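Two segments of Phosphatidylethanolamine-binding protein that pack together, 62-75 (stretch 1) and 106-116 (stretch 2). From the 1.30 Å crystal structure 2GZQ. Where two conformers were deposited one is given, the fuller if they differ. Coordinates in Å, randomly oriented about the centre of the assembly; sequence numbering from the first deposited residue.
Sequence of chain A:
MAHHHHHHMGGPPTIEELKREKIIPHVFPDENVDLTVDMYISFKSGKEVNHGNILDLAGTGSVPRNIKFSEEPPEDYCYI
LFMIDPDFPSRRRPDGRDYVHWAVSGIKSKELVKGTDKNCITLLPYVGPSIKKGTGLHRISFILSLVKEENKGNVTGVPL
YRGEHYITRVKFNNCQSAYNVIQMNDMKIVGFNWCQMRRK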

# COMPACT_ATOMS: atom_id res chain seq x y z
N SER A 62 5.46 -3.84 -13.11
CA SER A 62 5.49 -2.38 -13.13
C SER A 62 4.43 -1.73 -12.27
O SER A 62 3.41 -2.34 -11.96
CB SER A 62 5.35 -1.84 -14.54
OG SER A 62 6.35 -2.38 -15.39
N VAL A 63 4.67 -0.49 -11.93
CA VAL A 63 3.74 0.27 -11.11
C VAL A 63 2.37 0.28 -11.78
O VAL A 63 2.28 0.30 -13.00
CB VAL A 63 4.29 1.68 -10.87
CG1 VAL A 63 4.26 2.53 -12.11
CG2 VAL A 63 3.59 2.38 -9.74
N PRO A 64 1.28 0.23 -11.01
CA PRO A 64 -0.03 0.30 -11.67
C PRO A 64 -0.15 1.45 -12.64
O PRO A 64 0.22 2.58 -12.32
CB PRO A 64 -0.98 0.45 -10.49
CG PRO A 64 -0.31 -0.33 -9.39
CD PRO A 64 1.16 0.00 -9.56
N ARG A 65 -0.70 1.20 -13.82
CA ARG A 65 -0.83 2.24 -14.82
C ARG A 65 -1.84 3.30 -14.36
O ARG A 65 -1.66 4.48 -14.64
CB ARG A 65 -1.25 1.66 -16.17
CG ARG A 65 -1.21 2.67 -17.29
CD ARG A 65 -1.44 2.05 -18.65
NE ARG A 65 -1.45 3.07 -19.71
CZ ARG A 65 -1.70 2.82 -20.99
NH1 ARG A 65 -1.69 3.78 -21.88
NH2 ARG A 65 -1.97 1.58 -21.38
N ASN A 66 -2.94 2.87 -13.76
CA ASN A 66 -4.00 3.80 -13.39
C ASN A 66 -4.51 3.55 -12.00
O ASN A 66 -4.95 2.42 -11.69
CB ASN A 66 -5.17 3.73 -14.36
CG ASN A 66 -4.84 4.32 -15.67
OD1 ASN A 66 -4.82 5.53 -15.82
ND2 ASN A 66 -4.52 3.47 -16.62
N ILE A 67 -4.48 4.57 -11.15
CA ILE A 67 -5.11 4.54 -9.86
C ILE A 67 -6.04 5.72 -9.80
O ILE A 67 -5.72 6.79 -10.31
CB ILE A 67 -4.08 4.57 -8.74
CG1 ILE A 67 -3.26 3.29 -8.76
CG2 ILE A 67 -4.75 4.77 -7.38
CD1 ILE A 67 -2.12 3.26 -7.78
N LYS A 68 -7.23 5.52 -9.25
CA LYS A 68 -8.22 6.60 -9.12
C LYS A 68 -8.81 6.59 -7.74
O LYS A 68 -9.14 5.55 -7.20
CB LYS A 68 -9.36 6.43 -10.11
CG LYS A 68 -8.92 6.50 -11.55
CD LYS A 68 -10.08 6.45 -12.55
CE LYS A 68 -9.57 6.24 -13.98
NZ LYS A 68 -10.50 6.81 -15.01
N PHE A 69 -8.96 7.78 -7.18
CA PHE A 69 -9.51 7.97 -5.85
C PHE A 69 -10.89 8.59 -5.95
O PHE A 69 -11.13 9.44 -6.81
CB PHE A 69 -8.59 8.88 -5.01
CG PHE A 69 -7.16 8.45 -5.03
CD1 PHE A 69 -6.77 7.29 -4.39
CD2 PHE A 69 -6.22 9.17 -5.74
CE1 PHE A 69 -5.45 6.87 -4.43
CE2 PHE A 69 -4.91 8.73 -5.80
CZ PHE A 69 -4.53 7.59 -5.13
N SER A 70 -11.79 8.28 -5.03
CA SER A 70 -13.12 8.85 -5.09
C SER A 70 -13.18 10.33 -4.71
O SER A 70 -14.15 11.02 -5.06
CB SER A 70 -14.10 8.07 -4.26
OG SER A 70 -13.68 8.03 -2.91
N GLU A 71 -12.17 10.85 -4.04
CA GLU A 71 -12.12 12.27 -3.71
C GLU A 71 -10.70 12.72 -3.58
O GLU A 71 -9.80 11.91 -3.38
CB GLU A 71 -12.89 12.59 -2.45
CG GLU A 71 -12.35 11.90 -1.28
CD GLU A 71 -13.13 12.20 0.00
OE1 GLU A 71 -14.27 11.70 0.14
OE2 GLU A 71 -12.60 12.92 0.88
N GLU A 72 -10.49 14.02 -3.78
CA GLU A 72 -9.21 14.67 -3.53
C GLU A 72 -8.97 14.75 -2.03
O GLU A 72 -9.90 14.75 -1.25
CB GLU A 72 -9.23 16.08 -4.12
CG GLU A 72 -9.23 16.08 -5.62
CD GLU A 72 -9.28 17.47 -6.22
OE1 GLU A 72 -9.05 18.45 -5.50
OE2 GLU A 72 -9.56 17.56 -7.43
N PRO A 73 -7.69 14.84 -1.63
CA PRO A 73 -7.45 15.06 -0.18
C PRO A 73 -7.90 16.43 0.25
O PRO A 73 -8.02 17.32 -0.57
CB PRO A 73 -5.93 14.95 -0.06
CG PRO A 73 -5.42 15.25 -1.44
CD PRO A 73 -6.45 14.79 -2.41
N PRO A 74 -8.14 16.66 1.55
CA PRO A 74 -8.45 17.98 2.05
C PRO A 74 -7.37 19.00 1.70
O PRO A 74 -6.21 18.65 1.47
CB PRO A 74 -8.52 17.76 3.56
CG PRO A 74 -8.88 16.32 3.71
CD PRO A 74 -8.13 15.64 2.62
N GLU A 75 -7.76 20.26 1.66
CA GLU A 75 -6.84 21.34 1.43
C GLU A 75 -5.67 21.28 2.40
O GLU A 75 -5.86 21.05 3.60
CB GLU A 75 -7.57 22.66 1.64
CG GLU A 75 -6.74 23.90 1.31
CD GLU A 75 -7.44 25.21 1.67
OE1 GLU A 75 -6.79 26.27 1.57
OE2 GLU A 75 -8.63 25.17 2.06
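Stretch 2, residues 106-116: GIKSKELVKGT

Phe 69 anchors the apolar centre: its CE2 lies 3.7 Å from Ile 107 CG2 and 4.5 Å from Leu 112 CB, while its CD2 meets Ser 109 O, 3.4 Å away near the plane of the ring. On the same side of the sheet, Ile 67 and Leu 112 pair directly, CB to CB 4.3 Å, Ile 67 with chi1 m and Leu 112 with chi1 t. Pro 73 continues the packing, its CG 3.6 Å from Ile 107 O and its CD 3.4 Å from Lys 108 O.

Stretch 2 enters as the end of a strand (106-107), crosses a loop at 108-110 and becomes extended again at 111-113. This second strand runs antiparallel to strand 66-69, at 169° between their directions and 4.7 Å at closest approach. The pairs are Asn 66 with Val 113, Ile 67 with Leu 112 (CA to CA 5.1 Å) and Lys 68 with Glu 111 (CA to CA 4.5 Å). Ile 67 and Leu 112 exchange two hydrogen bonds, N to O 2.9 Å each way; Phe 69 N donates to Lys 110 O (2.8 Å) and Lys 114 N to Arg 65 O (2.9 Å), extending the ladder at both ends.

From Val 113 to Thr 116 the chain folds into a type I' turn. Here Gly 115 CA sits 3.9 Å from Val 63 CG2; a CB on this glycine would clash with that methyl. Water 1 links Pro 64 O, Leu 112 O and Gly 115 N.

Asn 66, Lys 68, Glu 111 and Val 113 occupy the other face, which is polar except for Val 113. Lys 68 NZ and Glu 111 OE2 form a long salt bridge (3.8 Å), and water 3 joins Glu 111 OE2 to Asn 66 OD1. At the far edge, water 5 bridges Glu 72 OE2 and Lys 110 N, and water 6 bridges Pro 73 O and Lys 108 NZ.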

# COMPACT_ATOMS: atom_id res chain seq x y z
N GLY A 106 2.45 12.74 -1.46
CA GLY A 106 2.25 14.04 -2.08
C GLY A 106 1.10 14.14 -3.06
O GLY A 106 0.91 15.19 -3.69
N ILE A 107 0.35 13.05 -3.21
CA ILE A 107 -0.74 12.97 -4.20
C ILE A 107 -1.84 13.97 -3.87
O ILE A 107 -2.32 14.05 -2.75
CB ILE A 107 -1.37 11.54 -4.24
CG1 ILE A 107 -0.30 10.45 -4.53
CG2 ILE A 107 -2.50 11.48 -5.22
CD1 ILE A 107 -0.62 9.08 -3.98
N LYS A 108 -2.21 14.78 -4.85
CA LYS A 108 -3.24 15.81 -4.72
C LYS A 108 -4.46 15.54 -5.62
O LYS A 108 -5.52 16.12 -5.40
CB LYS A 108 -2.67 17.19 -5.09
CG LYS A 108 -1.61 17.71 -4.17
CD LYS A 108 -2.12 17.90 -2.76
CE LYS A 108 -3.14 19.03 -2.66
NZ LYS A 108 -3.75 19.26 -1.31
N SER A 109 -4.27 14.70 -6.63
CA SER A 109 -5.22 14.53 -7.75
C SER A 109 -6.08 13.28 -7.55
O SER A 109 -5.60 12.31 -6.97
CB SER A 109 -4.45 14.32 -9.05
OG SER A 109 -5.33 13.99 -10.13
N LYS A 110 -7.30 13.25 -8.08
CA LYS A 110 -8.10 12.04 -8.03
C LYS A 110 -7.55 10.93 -8.90
O LYS A 110 -8.07 9.83 -8.87
CB LYS A 110 -9.53 12.30 -8.47
CG LYS A 110 -10.36 12.96 -7.42
CD LYS A 110 -11.65 13.42 -8.02
CE LYS A 110 -12.63 12.29 -8.14
NZ LYS A 110 -14.00 12.82 -8.40
N GLU A 111 -6.54 11.21 -9.71
CA GLU A 111 -6.00 10.21 -10.65
C GLU A 111 -4.48 10.19 -10.53
O GLU A 111 -3.83 11.25 -10.49
CB GLU A 111 -6.37 10.57 -12.09
CG GLU A 111 -7.54 9.79 -12.63
CD GLU A 111 -7.54 9.76 -14.14
OE1 GLU A 111 -7.90 10.80 -14.74
OE2 GLU A 111 -7.18 8.71 -14.71
N LEU A 112 -3.91 8.99 -10.46
CA LEU A 112 -2.47 8.81 -10.49
C LEU A 112 -2.16 7.87 -11.62
O LEU A 112 -2.59 6.74 -11.61
CB LEU A 112 -1.96 8.23 -9.16
CG LEU A 112 -0.44 8.20 -8.94
CD1 LEU A 112 0.08 9.63 -8.84
CD2 LEU A 112 -0.08 7.41 -7.72
N VAL A 113 -1.39 8.37 -12.59
CA VAL A 113 -1.09 7.65 -13.81
C VAL A 113 0.39 7.28 -13.81
O VAL A 113 1.25 8.13 -13.65
CB VAL A 113 -1.43 8.49 -15.06
CG1 VAL A 113 -1.18 7.68 -16.33
CG2 VAL A 113 -2.87 8.97 -14.97
N LYS A 114 0.67 5.99 -13.90
CA LYS A 114 2.03 5.47 -13.86
C LYS A 114 2.78 5.92 -12.61
O LYS A 114 4.00 6.09 -12.63
CB LYS A 114 2.81 5.87 -15.11
CG LYS A 114 2.32 5.20 -16.35
CD LYS A 114 3.35 5.22 -17.48
CE LYS A 114 2.77 4.66 -18.75
NZ LYS A 114 3.77 4.58 -19.86
N GLY A 115 2.06 6.06 -11.50
CA GLY A 115 2.68 6.10 -10.20
C GLY A 115 3.25 7.42 -9.75
O GLY A 115 3.81 7.47 -8.65
N THR A 116 3.10 8.50 -10.52
CA THR A 116 3.72 9.77 -10.14
C THR A 116 3.11 10.93 -10.90
O THR A 116 2.46 10.77 -11.94
CB THR A 116 5.21 9.71 -10.37
OG1 THR A 116 5.83 10.84 -9.74
CG2 THR A 116 5.55 9.68 -11.83
O HOH W 1 -0.50 4.93 -10.91
O HOH W 2 -5.98 7.00 -13.47
O HOH W 3 -5.57 7.98 -17.10
O HOH W 4 -6.34 18.41 -4.34
O HOH W 5 -8.31 15.66 -9.28
O HOH W 6 -6.65 19.22 -1.92